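PDB 1Y2M: phenylalanine ammonia-lyase from Rhodosporidium toruloides, which catalyses the non-oxidative deamination of L-phenylalanine and L-tyrosine to trans-cinnamate and p-coumarate, releasing ammonia at the commitment step of phenylpropanoid pathways. Local coordinates for residues Ile540-Ala551 and Ser632-Arg641; Leu555-Ala563 and Leu617-Ala628. All coordinates share one frame; numbering follows the deposited sequence.

Contact 1 (Ile540-Ala551 and Ser632-Arg641); sequences IEFEFKKQFGPA and SAISLTRQVR
Knobs-into-holes packing between two long helices places the side chain of V640 in the hollow formed by I540, E543, F544 and Q547. The two segments run in roughly opposing directions, their axes 133° apart and 9.6 Å at closest approach. Branch CG1 of V640 enters the hollow, lying 3.8 Å from CB of E543. F544, which also lines that hollow, carries its ring towards the second helix with CG anti to the backbone N (chi1 176°). Its CE1 comes obliquely to 3.3 Å from OG1 of T637, while the carbonyl oxygen of A633 lies at the ring edge, 3.6 Å from the same CE1. That oxygen is doubly held: OG1 of T637 donates to O of A633 at 2.8 Å, tilted 31° from the carbonyl plane, and the backbone N of T637 arrives from the opposite face. L636 touches three side chains: CG lies against the F544 ring, CD1 rests on the amide of Q547 and CD2 reaches CD1 of F548 at 3.6 Å. The F548 ring also brings CZ to 3.5 Å from CB of A633, with OG of S632 in plane at its edge. Outside the pair, W597 of helix 593-611 meets F548 edge-to-face. An alanine in place of F548 would probably leave a gap beside A633 and one methyl of L636 without its aromatic partner, and deprive W597 of its edge-to-face mate. Apolar packing carries most of the contact, with the amides of Q547 and Q639 at its margin, as is characteristic of an antiparallel helical bundle.

Contact 2 (Leu555-Ala563 and Leu617-Ala628); sequences LIDQHFGSA and LSLAAVNAWKVA
L617, two residues before helix 619-646, meets F560 and A563. Its CD1 reaches CD1 of F560 at 3.5 Å, and its CG is 3.7 Å from CB of A563. S618 then takes the N-cap position, its OG accepting from the backbone N of A621 at 2.9 Å. The carbonyl of A621 has a task across the interface: a water donates to O of A621 at 2.7 Å and is also hydrogen-bonded to ND1 of H559, lying in the plane of the imidazole, a position that would help to hold the ring's rotation. V622 adds its CA at the edge of the F560 ring. W625 is a knob among L555, I556, H559 and F560, and H559 in turn sits among A621, A624, W625 and A628; the two helical segments here are nearly antiparallel at 155°. With CG anti to the backbone N (chi1 170°), the indole extends towards the first helix. One indole face receives F560, whose CZ lies 3.3 Å from CG of W625, though the rings meet obliquely. On H559 the relation is offset edge-to-face, the indole edge directed at the imidazole face with planes 70° apart. A CH-pi contact adds to it, CA of W625 standing 3.8 Å from the centroid of the H559 ring. At A628, CB lies 4.0 Å from NE2 of H559. Other helices pack against this contact: F601, A604 and V608 of helix 593-611 on W625 (F601 edge-to-face), L573 of helix 570-587 on I556 and F560, and L619 of a second subunit on V622.

Contacts 1 and 2 are successive levels of one helix pair, 506-560 with 619-646, and their centres lie 20 Å apart. Along the chain the order is 540-551, 555-563, 617-628, 632-641, so contact 2 is nested within the loop that contact 1 closes; helices 570-587 and 593-611 lie in the connection between the inner segments. The levels meet directly, CB of S632 packing at 4.0 Å against CD1 of L555. The centre of contact 1 lies about 38 Å, and that of contact 2 about 56 Å, from the centre of the chain, so the pair projects outward, away from the annotated sites, consistent with the helical extension of eukaryotic ammonia-lyases called the shielding domain.

Contact 1 (Ile540-Ala551 and Ser632-Arg641)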
loop_
_atom_site.group_PDB
_atom_site.type_symbol
_atom_site.label_atom_id
_atom_site.label_comp_id
_atom_site.label_asym_id
_atom_site.label_seq_id
_atom_site.Cartn_x
_atom_site.Cartn_y
_atom_site.Cartn_z
ATOM N N ILE B 540 18.091 34.496 22.590
ATOM C CA ILE B 540 18.309 34.694 24.040
ATOM C C ILE B 540 19.673 34.135 24.485
ATOM O O ILE B 540 20.435 34.796 25.204
ATOM C CB ILE B 540 17.154 34.055 24.872
ATOM C CG1 ILE B 540 15.917 34.897 24.704
ATOM C CG2 ILE B 540 17.511 33.944 26.327
ATOM C CD1 ILE B 540 14.607 34.186 25.172
ATOM N N GLU B 541 19.992 32.942 24.011
ATOM C CA GLU B 541 21.295 32.345 24.282
ATOM C C GLU B 541 22.417 33.247 23.792
ATOM O O GLU B 541 23.378 33.503 24.512
ATOM C CB GLU B 541 21.412 30.990 23.625
ATOM C CG GLU B 541 22.775 30.356 23.720
ATOM C CD GLU B 541 22.879 29.048 22.934
ATOM O OE1 GLU B 541 21.848 28.404 22.646
ATOM O OE2 GLU B 541 24.006 28.675 22.565
ATOM N N PHE B 542 22.279 33.755 22.579
ATOM C CA PHE B 542 23.289 34.668 22.030
ATOM C C PHE B 542 23.417 35.965 22.817
ATOM O O PHE B 542 24.539 36.421 23.087
ATOM C CB PHE B 542 22.977 34.986 20.582
ATOM C CG PHE B 542 23.390 33.904 19.606
ATOM C CD1 PHE B 542 23.732 32.624 20.019
ATOM C CD2 PHE B 542 23.433 34.193 18.253
ATOM C CE1 PHE B 542 24.093 31.622 19.088
ATOM C CE2 PHE B 542 23.793 33.223 17.328
ATOM C CZ PHE B 542 24.121 31.945 17.744
ATOM N N GLU B 543 22.281 36.559 23.210
ATOM C CA GLU B 543 22.331 37.784 24.035
ATOM C C GLU B 543 22.998 37.539 25.375
ATOM O O GLU B 543 23.815 38.360 25.836
ATOM C CB GLU B 543 20.940 38.370 24.283
ATOM C CG GLU B 543 20.291 38.872 23.027
ATOM C CD GLU B 543 21.033 40.025 22.422
ATOM O OE1 GLU B 543 21.243 41.024 23.130
ATOM O OE2 GLU B 543 21.450 39.925 21.257
ATOM N N PHE B 544 22.677 36.390 25.974
ATOM C CA PHE B 544 23.294 35.976 27.240
ATOM C C PHE B 544 24.824 35.849 27.101
ATOM O O PHE B 544 25.584 36.380 27.902
ATOM C CB PHE B 544 22.713 34.634 27.667
ATOM C CG PHE B 544 23.361 34.081 28.902
ATOM C CD1 PHE B 544 22.941 34.450 30.146
ATOM C CD2 PHE B 544 24.368 33.144 28.788
ATOM C CE1 PHE B 544 23.566 33.925 31.278
ATOM C CE2 PHE B 544 25.009 32.642 29.925
ATOM C CZ PHE B 544 24.580 33.038 31.161
ATOM N N LYS B 545 25.263 35.108 26.086
ATOM C CA LYS B 545 26.683 34.879 25.851
ATOM C C LYS B 545 27.454 36.211 25.658
ATOM O O LYS B 545 28.606 36.335 26.092
ATOM C CB LYS B 545 26.879 33.957 24.649
ATOM C CG LYS B 545 26.536 32.526 24.940
ATOM C CD LYS B 545 26.659 31.646 23.706
ATOM C CE LYS B 545 26.384 30.171 24.072
ATOM N NZ LYS B 545 26.638 29.248 22.918
ATOM N N LYS B 546 26.835 37.212 25.032
ATOM C CA LYS B 546 27.516 38.514 24.871
ATOM C C LYS B 546 27.922 39.063 26.200
ATOM O O LYS B 546 28.981 39.687 26.341
ATOM C CB LYS B 546 26.599 39.571 24.253
ATOM C CG LYS B 546 26.384 39.501 22.788
ATOM C CD LYS B 546 25.388 40.604 22.407
ATOM C CE LYS B 546 25.203 40.690 20.891
ATOM N NZ LYS B 546 23.987 41.512 20.534
ATOM N N GLN B 547 27.032 38.909 27.173
ATOM C CA GLN B 547 27.296 39.452 28.500
ATOM C C GLN B 547 28.054 38.501 29.397
ATOM O O GLN B 547 28.843 38.915 30.231
ATOM C CB GLN B 547 25.987 39.785 29.168
ATOM C CG GLN B 547 25.422 41.083 28.652
ATOM C CD GLN B 547 24.471 41.649 29.639
ATOM O OE1 GLN B 547 24.862 42.154 30.726
ATOM N NE2 GLN B 547 23.215 41.555 29.304
ATOM N N PHE B 548 27.819 37.213 29.228
ATOM C CA PHE B 548 28.426 36.280 30.142
ATOM C C PHE B 548 29.899 35.977 29.887
ATOM O O PHE B 548 30.667 35.774 30.848
ATOM C CB PHE B 548 27.627 34.995 30.268
ATOM C CG PHE B 548 27.901 34.289 31.569
ATOM C CD1 PHE B 548 27.728 34.960 32.787
ATOM C CD2 PHE B 548 28.371 33.028 31.570
ATOM C CE1 PHE B 548 28.012 34.344 33.985
ATOM C CE2 PHE B 548 28.664 32.392 32.754
ATOM C CZ PHE B 548 28.485 33.041 33.973
ATOM N N GLY B 549 30.311 35.969 28.614
ATOM C CA GLY B 549 31.748 35.867 28.287
ATOM C C GLY B 549 32.648 36.790 29.100
ATOM O O GLY B 549 33.604 36.342 29.755
ATOM N N PRO B 550 32.396 38.101 29.052
ATOM C CA PRO B 550 33.103 39.048 29.886
ATOM C C PRO B 550 32.981 38.834 31.396
ATOM O O PRO B 550 33.942 39.064 32.151
ATOM C CB PRO B 550 32.472 40.391 29.483
ATOM C CG PRO B 550 32.069 40.170 28.087
ATOM C CD PRO B 550 31.535 38.784 28.062
ATOM N N ALA B 551 31.788 38.430 31.829
ATOM C CA ALA B 551 31.511 38.171 33.249
ATOM C C ALA B 551 32.414 37.050 33.806
ATOM O O ALA B 551 32.919 37.134 34.932
ATOM C CB ALA B 551 30.023 37.827 33.447
ATOM N N SER B 632 25.758 34.627 39.384
ATOM C CA SER B 632 25.867 35.615 38.326
ATOM C C SER B 632 25.164 35.130 37.059
ATOM O O SER B 632 24.426 35.873 36.397
ATOM C CB SER B 632 27.344 35.939 38.066
ATOM O OG SER B 632 27.504 36.779 36.930
ATOM N N ALA B 633 25.400 33.876 36.667
ATOM C CA ALA B 633 24.753 33.317 35.483
ATOM C C ALA B 633 23.224 33.210 35.623
ATOM O O ALA B 633 22.470 33.472 34.670
ATOM C CB ALA B 633 25.345 31.993 35.125
ATOM N N ILE B 634 22.782 32.842 36.821
ATOM C CA ILE B 634 21.367 32.736 37.100
ATOM C C ILE B 634 20.701 34.133 36.967
ATOM O O ILE B 634 19.686 34.299 36.263
ATOM C CB ILE B 634 21.146 32.141 38.498
ATOM C CG1 ILE B 634 21.617 30.651 38.491
ATOM C CG2 ILE B 634 19.657 32.248 38.905
ATOM C CD1 ILE B 634 21.853 30.020 39.824
ATOM N N SER B 635 21.285 35.139 37.606
ATOM C CA SER B 635 20.765 36.506 37.482
ATOM C C SER B 635 20.808 37.004 36.084
ATOM O O SER B 635 19.851 37.612 35.621
ATOM C CB SER B 635 21.540 37.498 38.353
ATOM O OG SER B 635 21.586 36.990 39.664
ATOM N N LEU B 636 21.919 36.808 35.396
ATOM C CA LEU B 636 22.005 37.301 34.032
ATOM C C LEU B 636 20.944 36.646 33.111
ATOM O O LEU B 636 20.321 37.298 32.281
ATOM C CB LEU B 636 23.399 37.066 33.485
ATOM C CG LEU B 636 23.727 37.535 32.061
ATOM C CD1 LEU B 636 23.387 39.022 31.856
ATOM C CD2 LEU B 636 25.206 37.322 31.790
ATOM N N THR B 637 20.743 35.339 33.268
ATOM C CA THR B 637 19.733 34.642 32.493
ATOM C C THR B 637 18.364 35.281 32.721
ATOM O O THR B 637 17.634 35.554 31.771
ATOM C CB THR B 637 19.681 33.152 32.889
ATOM O OG1 THR B 637 20.920 32.541 32.568
ATOM C CG2 THR B 637 18.583 32.442 32.137
ATOM N N ARG B 638 18.029 35.526 33.978
ATOM C CA ARG B 638 16.716 36.084 34.284
ATOM C C ARG B 638 16.583 37.465 33.629
ATOM O O ARG B 638 15.526 37.808 33.075
ATOM C CB ARG B 638 16.501 36.145 35.792
ATOM C CG ARG B 638 16.353 34.775 36.398
ATOM C CD ARG B 638 15.835 34.816 37.817
ATOM N NE ARG B 638 15.727 33.485 38.434
ATOM C CZ ARG B 638 16.310 33.123 39.568
ATOM N NH1 ARG B 638 17.044 33.983 40.270
ATOM N NH2 ARG B 638 16.115 31.890 40.023
ATOM N N GLN B 639 17.666 38.248 33.655
ATOM C CA GLN B 639 17.600 39.616 33.110
ATOM C C GLN B 639 17.477 39.628 31.595
ATOM O O GLN B 639 16.654 40.367 31.034
ATOM C CB GLN B 639 18.694 40.543 33.643
ATOM C CG GLN B 639 20.100 40.405 33.193
ATOM C CD GLN B 639 21.053 41.425 33.954
ATOM O OE1 GLN B 639 20.917 41.644 35.169
ATOM N NE2 GLN B 639 21.994 42.021 33.230
ATOM N N VAL B 640 18.194 38.731 30.941
ATOM C CA VAL B 640 18.110 38.618 29.486
ATOM C C VAL B 640 16.715 38.135 29.041
ATOM O O VAL B 640 16.139 38.650 28.073
ATOM C CB VAL B 640 19.201 37.687 28.938
ATOM C CG1 VAL B 640 19.035 37.444 27.475
ATOM C CG2 VAL B 640 20.583 38.302 29.229
ATOM N N ARG B 641 16.171 37.172 29.772
ATOM C CA ARG B 641 14.814 36.758 29.515
ATOM C C ARG B 641 13.831 37.918 29.705
ATOM O O ARG B 641 12.975 38.151 28.853
ATOM C CB ARG B 641 14.414 35.657 30.445
ATOM C CG ARG B 641 15.061 34.377 30.059
ATOM C CD ARG B 641 14.900 33.370 31.206
ATOM N NE ARG B 641 15.301 32.008 30.872
ATOM C CZ ARG B 641 15.270 31.017 31.763
ATOM N NH1 ARG B 641 14.870 31.236 32.999
ATOM N NH2 ARG B 641 15.575 29.798 31.390
#

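Contact 2 (Leu555-Ala563 and Leu617-Ala628)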
loop_
_atom_site.group_PDB
_atom_site.type_symbol
_atom_site.label_atom_id
_atom_site.label_comp_id
_atom_site.label_asym_id
_atom_site.label_seq_id
_atom_site.Cartn_x
_atom_site.Cartn_y
_atom_site.Cartn_z
ATOM N N LEU B 555 35.075 37.553 36.801
ATOM C CA LEU B 555 34.997 36.786 38.052
ATOM C C LEU B 555 36.282 36.012 38.289
ATOM O O LEU B 555 36.751 35.914 39.416
ATOM C CB LEU B 555 33.796 35.837 38.042
ATOM C CG LEU B 555 32.463 36.512 38.382
ATOM C CD1 LEU B 555 31.286 35.663 37.921
ATOM C CD2 LEU B 555 32.361 36.848 39.869
ATOM N N ILE B 556 36.838 35.442 37.223
ATOM C CA ILE B 556 38.143 34.775 37.301
ATOM C C ILE B 556 39.216 35.763 37.777
ATOM O O ILE B 556 40.072 35.441 38.610
ATOM C CB ILE B 556 38.521 34.152 35.939
ATOM C CG1 ILE B 556 37.812 32.809 35.741
ATOM C CG2 ILE B 556 40.016 33.974 35.793
ATOM C CD1 ILE B 556 38.087 32.177 34.383
ATOM N N ASP B 557 39.190 36.978 37.249
ATOM C CA ASP B 557 40.182 37.971 37.690
ATOM C C ASP B 557 40.003 38.349 39.141
ATOM O O ASP B 557 40.978 38.436 39.914
ATOM C CB ASP B 557 40.107 39.235 36.839
ATOM C CG ASP B 557 40.723 39.052 35.492
ATOM O OD1 ASP B 557 41.528 38.104 35.328
ATOM O OD2 ASP B 557 40.427 39.874 34.603
ATOM N N GLN B 558 38.759 38.594 39.514
ATOM C CA GLN B 558 38.442 38.989 40.856
ATOM C C GLN B 558 38.847 37.917 41.862
ATOM O O GLN B 558 39.436 38.241 42.908
ATOM C CB GLN B 558 36.965 39.286 40.973
ATOM C CG GLN B 558 36.514 39.698 42.363
ATOM C CD GLN B 558 34.998 39.909 42.463
ATOM O OE1 GLN B 558 34.230 39.487 41.583
ATOM N NE2 GLN B 558 34.565 40.558 43.548
ATOM N N HIS B 559 38.562 36.656 41.550
ATOM C CA HIS B 559 38.772 35.580 42.527
ATOM C C HIS B 559 40.187 35.050 42.534
ATOM O O HIS B 559 40.725 34.744 43.588
ATOM C CB HIS B 559 37.729 34.453 42.326
ATOM C CG HIS B 559 36.366 34.849 42.782
ATOM N ND1 HIS B 559 35.895 34.564 44.042
ATOM C CD2 HIS B 559 35.422 35.618 42.196
ATOM C CE1 HIS B 559 34.685 35.076 44.185
ATOM N NE2 HIS B 559 34.376 35.727 43.081
ATOM N N PHE B 560 40.779 34.929 41.350
ATOM C CA PHE B 560 42.022 34.216 41.178
ATOM C C PHE B 560 43.170 35.066 40.679
ATOM O O PHE B 560 44.299 34.595 40.655
ATOM C CB PHE B 560 41.829 33.094 40.171
ATOM C CG PHE B 560 40.678 32.154 40.486
ATOM C CD1 PHE B 560 40.370 31.779 41.802
ATOM C CD2 PHE B 560 39.908 31.645 39.456
ATOM C CE1 PHE B 560 39.315 30.889 42.056
ATOM C CE2 PHE B 560 38.882 30.779 39.720
ATOM C CZ PHE B 560 38.604 30.392 41.006
ATOM N N GLY B 561 42.911 36.317 40.302
ATOM C CA GLY B 561 43.956 37.119 39.681
ATOM C C GLY B 561 45.229 37.211 40.522
ATOM O O GLY B 561 46.348 37.092 40.006
ATOM N N SER B 562 45.083 37.402 41.824
ATOM C CA SER B 562 46.282 37.577 42.644
ATOM C C SER B 562 47.062 36.277 42.756
ATOM O O SER B 562 48.275 36.273 42.693
ATOM C CB SER B 562 45.960 38.185 44.014
ATOM O OG SER B 562 44.904 37.517 44.649
ATOM N N ALA B 563 46.361 35.158 42.883
ATOM C CA ALA B 563 47.026 33.864 42.915
ATOM C C ALA B 563 47.728 33.528 41.585
ATOM O O ALA B 563 48.631 32.694 41.569
ATOM C CB ALA B 563 46.042 32.787 43.307
ATOM N N LEU B 617 45.624 28.866 46.258
ATOM C CA LEU B 617 44.188 29.024 46.477
ATOM C C LEU B 617 43.632 27.963 47.397
ATOM O O LEU B 617 43.935 26.798 47.240
ATOM C CB LEU B 617 43.426 28.976 45.165
ATOM C CG LEU B 617 43.604 30.281 44.358
ATOM C CD1 LEU B 617 43.226 30.103 42.893
ATOM C CD2 LEU B 617 42.834 31.453 45.017
ATOM N N SER B 618 42.793 28.372 48.327
ATOM C CA SER B 618 42.082 27.398 49.142
ATOM C C SER B 618 40.877 26.803 48.432
ATOM O O SER B 618 40.282 27.405 47.508
ATOM C CB SER B 618 41.620 28.068 50.413
ATOM O OG SER B 618 40.560 28.955 50.126
ATOM N N LEU B 619 40.429 25.638 48.903
ATOM C CA LEU B 619 39.206 25.069 48.376
ATOM C C LEU B 619 38.055 26.018 48.632
ATOM O O LEU B 619 37.199 26.178 47.767
ATOM C CB LEU B 619 38.908 23.690 48.941
ATOM C CG LEU B 619 39.966 22.631 48.601
ATOM C CD1 LEU B 619 39.484 21.229 49.047
ATOM C CD2 LEU B 619 40.143 22.620 47.131
ATOM N N ALA B 620 38.084 26.715 49.768
ATOM C CA ALA B 620 37.004 27.662 50.082
ATOM C C ALA B 620 36.919 28.765 49.016
ATOM O O ALA B 620 35.836 29.207 48.624
ATOM C CB ALA B 620 37.211 28.268 51.463
ATOM N N ALA B 621 38.088 29.219 48.564
ATOM C CA ALA B 621 38.193 30.298 47.570
ATOM C C ALA B 621 37.702 29.858 46.210
ATOM O O ALA B 621 36.989 30.592 45.518
ATOM C CB ALA B 621 39.600 30.765 47.479
ATOM N N VAL B 622 38.064 28.635 45.817
ATOM C CA VAL B 622 37.560 28.079 44.566
ATOM C C VAL B 622 36.056 27.862 44.668
ATOM O O VAL B 622 35.318 28.176 43.728
ATOM C CB VAL B 622 38.294 26.788 44.144
ATOM C CG1 VAL B 622 37.716 26.294 42.867
ATOM C CG2 VAL B 622 39.760 27.097 43.948
ATOM N N ASN B 623 35.580 27.356 45.801
ATOM C CA ASN B 623 34.131 27.120 45.925
ATOM C C ASN B 623 33.362 28.448 45.878
ATOM O O ASN B 623 32.264 28.547 45.324
ATOM C CB ASN B 623 33.824 26.359 47.208
ATOM C CG ASN B 623 32.377 25.842 47.275
ATOM O OD1 ASN B 623 31.885 25.206 46.355
ATOM N ND2 ASN B 623 31.727 26.076 48.415
ATOM N N ALA B 624 33.955 29.477 46.479
ATOM C CA ALA B 624 33.353 30.833 46.475
ATOM C C ALA B 624 33.199 31.388 45.077
ATOM O O ALA B 624 32.177 31.975 44.745
ATOM C CB ALA B 624 34.172 31.764 47.318
ATOM N N TRP B 625 34.236 31.221 44.258
ATOM C CA TRP B 625 34.169 31.578 42.851
ATOM C C TRP B 625 33.025 30.835 42.158
ATOM O O TRP B 625 32.174 31.434 41.475
ATOM C CB TRP B 625 35.504 31.258 42.186
ATOM C CG TRP B 625 35.437 31.363 40.737
ATOM C CD1 TRP B 625 35.450 32.503 39.991
ATOM C CD2 TRP B 625 35.313 30.281 39.806
ATOM N NE1 TRP B 625 35.352 32.206 38.659
ATOM C CE2 TRP B 625 35.257 30.847 38.515
ATOM C CE3 TRP B 625 35.194 28.885 39.931
ATOM C CZ2 TRP B 625 35.142 30.079 37.375
ATOM C CZ3 TRP B 625 35.100 28.131 38.786
ATOM C CH2 TRP B 625 35.069 28.721 37.534
ATOM N N LYS B 626 32.994 29.518 42.352
ATOM C CA LYS B 626 31.950 28.669 41.790
ATOM C C LYS B 626 30.532 29.184 42.116
ATOM O O LYS B 626 29.654 29.276 41.264
ATOM C CB LYS B 626 32.150 27.224 42.300
ATOM C CG LYS B 626 31.085 26.229 41.851
ATOM C CD LYS B 626 29.881 26.184 42.781
ATOM C CE LYS B 626 28.984 24.985 42.470
ATOM N NZ LYS B 626 27.918 24.784 43.506
ATOM N N VAL B 627 30.316 29.500 43.385
ATOM C CA VAL B 627 29.002 29.953 43.822
ATOM C C VAL B 627 28.695 31.334 43.217
ATOM O O VAL B 627 27.594 31.578 42.670
ATOM C CB VAL B 627 28.893 29.936 45.352
ATOM C CG1 VAL B 627 27.618 30.616 45.788
ATOM C CG2 VAL B 627 28.903 28.487 45.865
ATOM N N ALA B 628 29.659 32.247 43.291
ATOM C CA ALA B 628 29.427 33.597 42.736
ATOM C C ALA B 628 29.187 33.513 41.241
ATOM O O ALA B 628 28.334 34.199 40.689
ATOM C CB ALA B 628 30.591 34.500 43.023
HETATM O O HOH W 1 37.103 33.258 46.110
#